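Local coordinates for protein ORF48 (Lactococcus phage TP901-1, PDB 3U6X) that probably links the receptor-binding proteins to the core of the phage baseplate, as a baseplate upper protein, at residues P14-T19 and V57-P62; S20-I25 and K83-L88. One frame throughout, in Å; residues are numbered along the deposited sequence.

How the contacts relate
Contact 1 and contact 2 share the strand 16-22, which pairs with its neighbour in the sheet, the strand 86-92, along its length. Contact 2 takes the later part of that pairing, while side chains of the earlier part face the strand 56-60 in contact 1. Their centres lie about 18 Å apart, on opposite sides of the centre of the chain, yet the two meet where 14-19 passes into 20-25. There Leu88 of contact 2 packs on contact 1, its CD1 3.8 Å from Val18 CG1 and its CD2 4.0 Å from Met61 SD. The residues that touch in contact 1 are all buried; contact 2 reaches neighbouring chains of the assembly through Tyr21, Ala24, Ile25 and Val87.

Contact 1: residues P14-T19 and V57-P62; sequences PEVKVT and VYVEMP
Pro14 begins the contact by setting the CG corner of its ring 4.3 Å from CG2 of Val57. Two residues on, Val16 reaches two partners with its two branches. CG1, anti to the backbone N (chi1 178°), turns to Val59 CG2 at 4.2 Å; CG2, beside the backbone N and anti to the carbonyl carbon, lies 3.9 Å from Val57 CG1. The Val16 and Val57 side chains pass one another pointing oppositely; Val16 and Val59 meet at a slant. Val18 repeats the pattern one step along: its CG2 meets Val59 CG1 at 3.9 Å, and its CG1 reaches the sulphur of Met61, SD, at 4.0 Å. The Met61 side chain runs at about a right angle to that of Val18. Each valine of 14-19 thus fits between two successive inward residues of 57-62, an interlocked apolar row of buried side chains.

The axes of the segments 16-19 and 57-60 come within 9.4 Å, 36° from parallel; the strand 43-53 lies between them in the sheet, antiparallel to both, consistent with two strand spacings. The sheet curls so that their side chains face each other. Leu6 of the strand 3-8 packs on Val16, Val48 of the strand 43-53 on Val18, and Phe90 of the strand 86-92 on both Val18 and Met61, which makes this row part of the domain's hydrophobic core.

Contact 2: residues S20-I25 and K83-L88; sequences SYKNAI and KETQVL
Tyr21 and Val87 form the hydrogen-bonded pair of an antiparallel ladder that joins the strands 16-22 and 86-92, with Ser20-Leu88 and Lys22-Gln86 as non-hydrogen-bonded pairs on either side. Val87 N gives a 2.9 Å bond to Tyr21 O, and Tyr21 N returns one of 3.2 Å to Val87 O. With Tyr21 CG in the crowded position between backbone N and carbonyl carbon (chi1 49°), the ring slants across Val87, its CE2 3.7 Å from CB. Tyr21 OH comes within 3.5 Å of Val87 CG1 and hydrogen-bonds to the backbone of another protein in the assembly.

On the other face of the sheet, chi2 of Gln86 (62°) turns CD back toward Ser20, and NE2 gives Ser20 OG a weak bond of 2.7 Å, with an N-H...O angle of only 125°. The Lys22 chain crosses Thr85 at a slant, CG 3.6 Å from OG1. Thr85 O receives Asn23 N at 3.0 Å and also a CA-H contact from Lys22, which carries the pairing past the end of the strand. The side chains of Asn23 and Thr85 lie side by side, OD1 3.7 Å from CG2.

Thr85 is the second of the two central residues of a type II' turn from Lys83 to Gln86, closed by backbone bonds in both directions: the signature of a tight two-residue beta hairpin, here joining the strands 78-83 and 86-92 of the immunoglobulin-like domain.

Contact 1: residues P14-T19 and V57-P62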
loop_
_atom_site.group_PDB
_atom_site.type_symbol
_atom_site.label_atom_id
_atom_site.label_comp_id
_atom_site.label_asym_id
_atom_site.label_seq_id
_atom_site.Cartn_x
_atom_site.Cartn_y
_atom_site.Cartn_z
ATOM N N PRO V 14 -37.354 -19.577 -21.028
ATOM C CA PRO V 14 -36.272 -19.111 -21.906
ATOM C C PRO V 14 -36.700 -18.739 -23.310
ATOM O O PRO V 14 -37.544 -19.413 -23.886
ATOM C CB PRO V 14 -35.291 -20.284 -21.908
ATOM C CG PRO V 14 -36.072 -21.433 -21.535
ATOM C CD PRO V 14 -37.096 -20.955 -20.578
ATOM N N GLU V 15 -36.154 -17.635 -23.838
ATOM C CA GLU V 15 -36.437 -17.175 -25.192
ATOM C C GLU V 15 -35.816 -18.160 -26.188
ATOM O O GLU V 15 -34.705 -18.656 -25.974
ATOM C CB GLU V 15 -35.860 -15.779 -25.420
ATOM C CG GLU V 15 -36.891 -14.728 -25.789
ATOM C CD GLU V 15 -37.746 -15.016 -27.013
ATOM O OE1 GLU V 15 -38.915 -15.424 -26.818
ATOM O OE2 GLU V 15 -37.266 -14.811 -28.154
ATOM N N VAL V 16 -36.571 -18.479 -27.242
ATOM C CA VAL V 16 -36.133 -19.398 -28.286
ATOM C C VAL V 16 -36.211 -18.641 -29.607
ATOM O O VAL V 16 -37.200 -17.952 -29.890
ATOM C CB VAL V 16 -36.962 -20.723 -28.311
ATOM C CG1 VAL V 16 -36.514 -21.651 -29.440
ATOM C CG2 VAL V 16 -36.878 -21.453 -26.977
ATOM N N LYS V 17 -35.126 -18.743 -30.390
ATOM C CA LYS V 17 -35.023 -18.143 -31.708
ATOM C C LYS V 17 -34.679 -19.239 -32.708
ATOM O O LYS V 17 -33.758 -20.046 -32.479
ATOM C CB LYS V 17 -34.009 -17.002 -31.711
ATOM C CG LYS V 17 -34.587 -15.685 -31.234
ATOM C CD LYS V 17 -33.465 -14.759 -30.763
ATOM C CE LYS V 17 -33.972 -13.398 -30.360
ATOM N NZ LYS V 17 -32.884 -12.579 -29.766
ATOM N N VAL V 18 -35.498 -19.328 -33.779
ATOM C CA VAL V 18 -35.377 -20.369 -34.796
ATOM C C VAL V 18 -34.930 -19.756 -36.109
ATOM O O VAL V 18 -35.441 -18.695 -36.482
ATOM C CB VAL V 18 -36.677 -21.210 -34.942
ATOM C CG1 VAL V 18 -36.492 -22.360 -35.927
ATOM C CG2 VAL V 18 -37.135 -21.749 -33.597
ATOM N N THR V 19 -33.959 -20.422 -36.785
ATOM C CA THR V 19 -33.389 -20.055 -38.082
ATOM C C THR V 19 -33.384 -21.255 -39.057
ATOM O O THR V 19 -33.276 -22.416 -38.646
ATOM C CB THR V 19 -32.017 -19.393 -37.946
ATOM O OG1 THR V 19 -31.139 -20.212 -37.175
ATOM C CG2 THR V 19 -32.083 -18.002 -37.387
ATOM N N VAL V 57 -40.672 -25.946 -23.667
ATOM C CA VAL V 57 -41.053 -24.846 -24.545
ATOM C C VAL V 57 -41.782 -25.485 -25.723
ATOM O O VAL V 57 -41.251 -26.398 -26.358
ATOM C CB VAL V 57 -39.847 -24.003 -25.064
ATOM C CG1 VAL V 57 -40.330 -22.733 -25.745
ATOM C CG2 VAL V 57 -38.894 -23.652 -23.948
ATOM N N TYR V 58 -42.973 -24.984 -26.034
ATOM C CA TYR V 58 -43.710 -25.408 -27.214
ATOM C C TYR V 58 -43.483 -24.341 -28.287
ATOM O O TYR V 58 -43.843 -23.189 -28.078
ATOM C CB TYR V 58 -45.188 -25.616 -26.892
ATOM C CG TYR V 58 -45.404 -26.562 -25.733
ATOM C CD1 TYR V 58 -45.327 -27.943 -25.908
ATOM C CD2 TYR V 58 -45.712 -26.081 -24.463
ATOM C CE1 TYR V 58 -45.503 -28.818 -24.835
ATOM C CE2 TYR V 58 -45.906 -26.946 -23.387
ATOM C CZ TYR V 58 -45.800 -28.313 -23.578
ATOM O OH TYR V 58 -45.990 -29.154 -22.512
ATOM N N VAL V 59 -42.768 -24.702 -29.361
ATOM C CA VAL V 59 -42.381 -23.823 -30.460
ATOM C C VAL V 59 -43.267 -24.086 -31.663
ATOM O O VAL V 59 -43.172 -25.142 -32.289
ATOM C CB VAL V 59 -40.880 -23.991 -30.811
ATOM C CG1 VAL V 59 -40.440 -22.963 -31.838
ATOM C CG2 VAL V 59 -40.001 -23.901 -29.558
ATOM N N GLU V 60 -44.142 -23.130 -31.966
ATOM C CA GLU V 60 -45.045 -23.177 -33.112
ATOM C C GLU V 60 -44.474 -22.314 -34.252
ATOM O O GLU V 60 -44.223 -21.141 -34.048
ATOM C CB GLU V 60 -46.434 -22.691 -32.715
ATOM C CG GLU V 60 -47.437 -23.810 -32.559
ATOM C CD GLU V 60 -48.696 -23.615 -33.375
ATOM O OE1 GLU V 60 -48.868 -24.357 -34.368
ATOM O OE2 GLU V 60 -49.502 -22.718 -33.033
ATOM N N MET V 61 -44.259 -22.906 -35.424
ATOM C CA MET V 61 -43.665 -22.306 -36.622
ATOM C C MET V 61 -44.623 -22.509 -37.812
ATOM O O MET V 61 -45.406 -23.445 -37.770
ATOM C CB MET V 61 -42.366 -23.082 -36.948
ATOM C CG MET V 61 -41.294 -22.928 -35.925
ATOM S SD MET V 61 -40.031 -24.181 -36.137
ATOM C CE MET V 61 -40.526 -25.270 -34.852
ATOM N N PRO V 62 -44.518 -21.759 -38.937
ATOM C CA PRO V 62 -45.370 -22.073 -40.086
ATOM C C PRO V 62 -45.002 -23.449 -40.638
ATOM O O PRO V 62 -43.832 -23.872 -40.584
ATOM C CB PRO V 62 -45.028 -20.971 -41.099
ATOM C CG PRO V 62 -44.403 -19.891 -40.308
ATOM C CD PRO V 62 -43.635 -20.618 -39.244
#

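Contact 2: residues S20-I25 and K83-L88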
loop_
_atom_site.group_PDB
_atom_site.type_symbol
_atom_site.label_atom_id
_atom_site.label_comp_id
_atom_site.label_asym_id
_atom_site.label_seq_id
_atom_site.Cartn_x
_atom_site.Cartn_y
_atom_site.Cartn_z
ATOM N N SER V 20 -33.493 -20.948 -40.355
ATOM C CA SER V 20 -33.518 -21.910 -41.454
ATOM C C SER V 20 -32.418 -21.553 -42.442
ATOM O O SER V 20 -32.311 -20.397 -42.866
ATOM C CB SER V 20 -34.873 -21.867 -42.154
ATOM O OG SER V 20 -34.958 -22.837 -43.181
ATOM N N TYR V 21 -31.587 -22.532 -42.787
ATOM C CA TYR V 21 -30.480 -22.351 -43.727
ATOM C C TYR V 21 -30.061 -23.675 -44.378
ATOM O O TYR V 21 -30.291 -24.760 -43.830
ATOM C CB TYR V 21 -29.268 -21.634 -43.081
ATOM C CG TYR V 21 -28.831 -22.222 -41.759
ATOM C CD1 TYR V 21 -29.376 -21.768 -40.558
ATOM C CD2 TYR V 21 -27.886 -23.244 -41.705
ATOM C CE1 TYR V 21 -29.029 -22.349 -39.346
ATOM C CE2 TYR V 21 -27.511 -23.815 -40.494
ATOM C CZ TYR V 21 -28.097 -23.374 -39.317
ATOM O OH TYR V 21 -27.725 -23.930 -38.121
ATOM N N LYS V 22 -29.442 -23.552 -45.559
ATOM C CA LYS V 22 -28.980 -24.614 -46.430
ATOM C C LYS V 22 -27.445 -24.546 -46.579
ATOM O O LYS V 22 -26.850 -23.458 -46.531
ATOM C CB LYS V 22 -29.649 -24.399 -47.808
ATOM C CG LYS V 22 -29.584 -25.570 -48.780
ATOM C CD LYS V 22 -30.361 -25.314 -50.072
ATOM C CE LYS V 22 -31.835 -25.657 -49.954
ATOM N NZ LYS V 22 -32.415 -26.106 -51.254
ATOM N N ASN V 23 -26.817 -25.705 -46.832
ATOM C CA ASN V 23 -25.382 -25.829 -47.101
ATOM C C ASN V 23 -24.421 -25.409 -45.991
ATOM O O ASN V 23 -23.274 -25.050 -46.271
ATOM C CB ASN V 23 -25.002 -25.244 -48.484
ATOM C CG ASN V 23 -25.413 -26.136 -49.629
ATOM O OD1 ASN V 23 -25.241 -27.368 -49.589
ATOM N ND2 ASN V 23 -25.928 -25.521 -50.690
ATOM N N ALA V 24 -24.842 -25.519 -44.730
ATOM C CA ALA V 24 -23.965 -25.188 -43.614
ATOM C C ALA V 24 -22.826 -26.218 -43.581
ATOM O O ALA V 24 -22.940 -27.286 -44.170
ATOM C CB ALA V 24 -24.758 -25.221 -42.315
ATOM N N ILE V 25 -21.732 -25.884 -42.930
ATOM C CA ILE V 25 -20.556 -26.725 -42.771
ATOM C C ILE V 25 -20.935 -28.190 -42.454
ATOM O O ILE V 25 -21.723 -28.432 -41.539
ATOM C CB ILE V 25 -19.628 -25.985 -41.734
ATOM C CG1 ILE V 25 -18.363 -25.456 -42.373
ATOM C CG2 ILE V 25 -19.351 -26.669 -40.386
ATOM C CD1 ILE V 25 -18.567 -24.187 -43.115
ATOM N N LYS V 83 -31.793 -32.407 -42.390
ATOM C CA LYS V 83 -32.327 -33.250 -43.449
ATOM C C LYS V 83 -31.497 -32.898 -44.678
ATOM O O LYS V 83 -31.787 -31.917 -45.362
ATOM C CB LYS V 83 -33.840 -33.029 -43.670
ATOM C CG LYS V 83 -34.485 -34.045 -44.616
ATOM C CD LYS V 83 -35.984 -33.828 -44.769
ATOM C CE LYS V 83 -36.471 -34.108 -46.178
ATOM N NZ LYS V 83 -36.009 -33.085 -47.164
ATOM N N GLU V 84 -30.418 -33.669 -44.898
ATOM C CA GLU V 84 -29.450 -33.531 -45.991
ATOM C C GLU V 84 -28.725 -32.175 -45.898
ATOM O O GLU V 84 -27.970 -31.978 -44.957
ATOM C CB GLU V 84 -30.068 -33.800 -47.393
ATOM C CG GLU V 84 -30.884 -35.078 -47.565
ATOM C CD GLU V 84 -31.924 -35.069 -48.682
ATOM O OE1 GLU V 84 -32.542 -34.009 -48.950
ATOM O OE2 GLU V 84 -32.153 -36.154 -49.261
ATOM N N THR V 85 -28.974 -31.241 -46.836
ATOM C CA THR V 85 -28.371 -29.906 -46.869
ATOM C C THR V 85 -29.156 -28.876 -46.055
ATOM O O THR V 85 -28.652 -27.782 -45.821
ATOM C CB THR V 85 -28.227 -29.413 -48.330
ATOM O OG1 THR V 85 -29.508 -29.129 -48.920
ATOM C CG2 THR V 85 -27.444 -30.365 -49.199
ATOM N N GLN V 86 -30.391 -29.201 -45.667
ATOM C CA GLN V 86 -31.298 -28.299 -44.953
ATOM C C GLN V 86 -31.215 -28.447 -43.435
ATOM O O GLN V 86 -31.277 -29.559 -42.906
ATOM C CB GLN V 86 -32.741 -28.473 -45.481
ATOM C CG GLN V 86 -33.789 -27.506 -44.917
ATOM C CD GLN V 86 -33.590 -26.034 -45.196
ATOM O OE1 GLN V 86 -33.057 -25.626 -46.251
ATOM N NE2 GLN V 86 -34.080 -25.212 -44.242
ATOM N N VAL V 87 -31.063 -27.301 -42.741
ATOM C CA VAL V 87 -30.974 -27.232 -41.283
ATOM C C VAL V 87 -32.045 -26.286 -40.728
ATOM O O VAL V 87 -32.301 -25.231 -41.303
ATOM C CB VAL V 87 -29.548 -26.836 -40.780
ATOM C CG1 VAL V 87 -29.489 -26.772 -39.253
ATOM C CG2 VAL V 87 -28.465 -27.778 -41.306
ATOM N N LEU V 88 -32.686 -26.707 -39.626
ATOM C CA LEU V 88 -33.621 -25.957 -38.791
ATOM C C LEU V 88 -32.905 -25.834 -37.406
ATOM O O LEU V 88 -32.651 -26.834 -36.725
ATOM C CB LEU V 88 -34.988 -26.655 -38.687
ATOM C CG LEU V 88 -36.134 -25.824 -38.076
ATOM C CD1 LEU V 88 -36.510 -24.619 -38.973
ATOM C CD2 LEU V 88 -37.357 -26.695 -37.836
#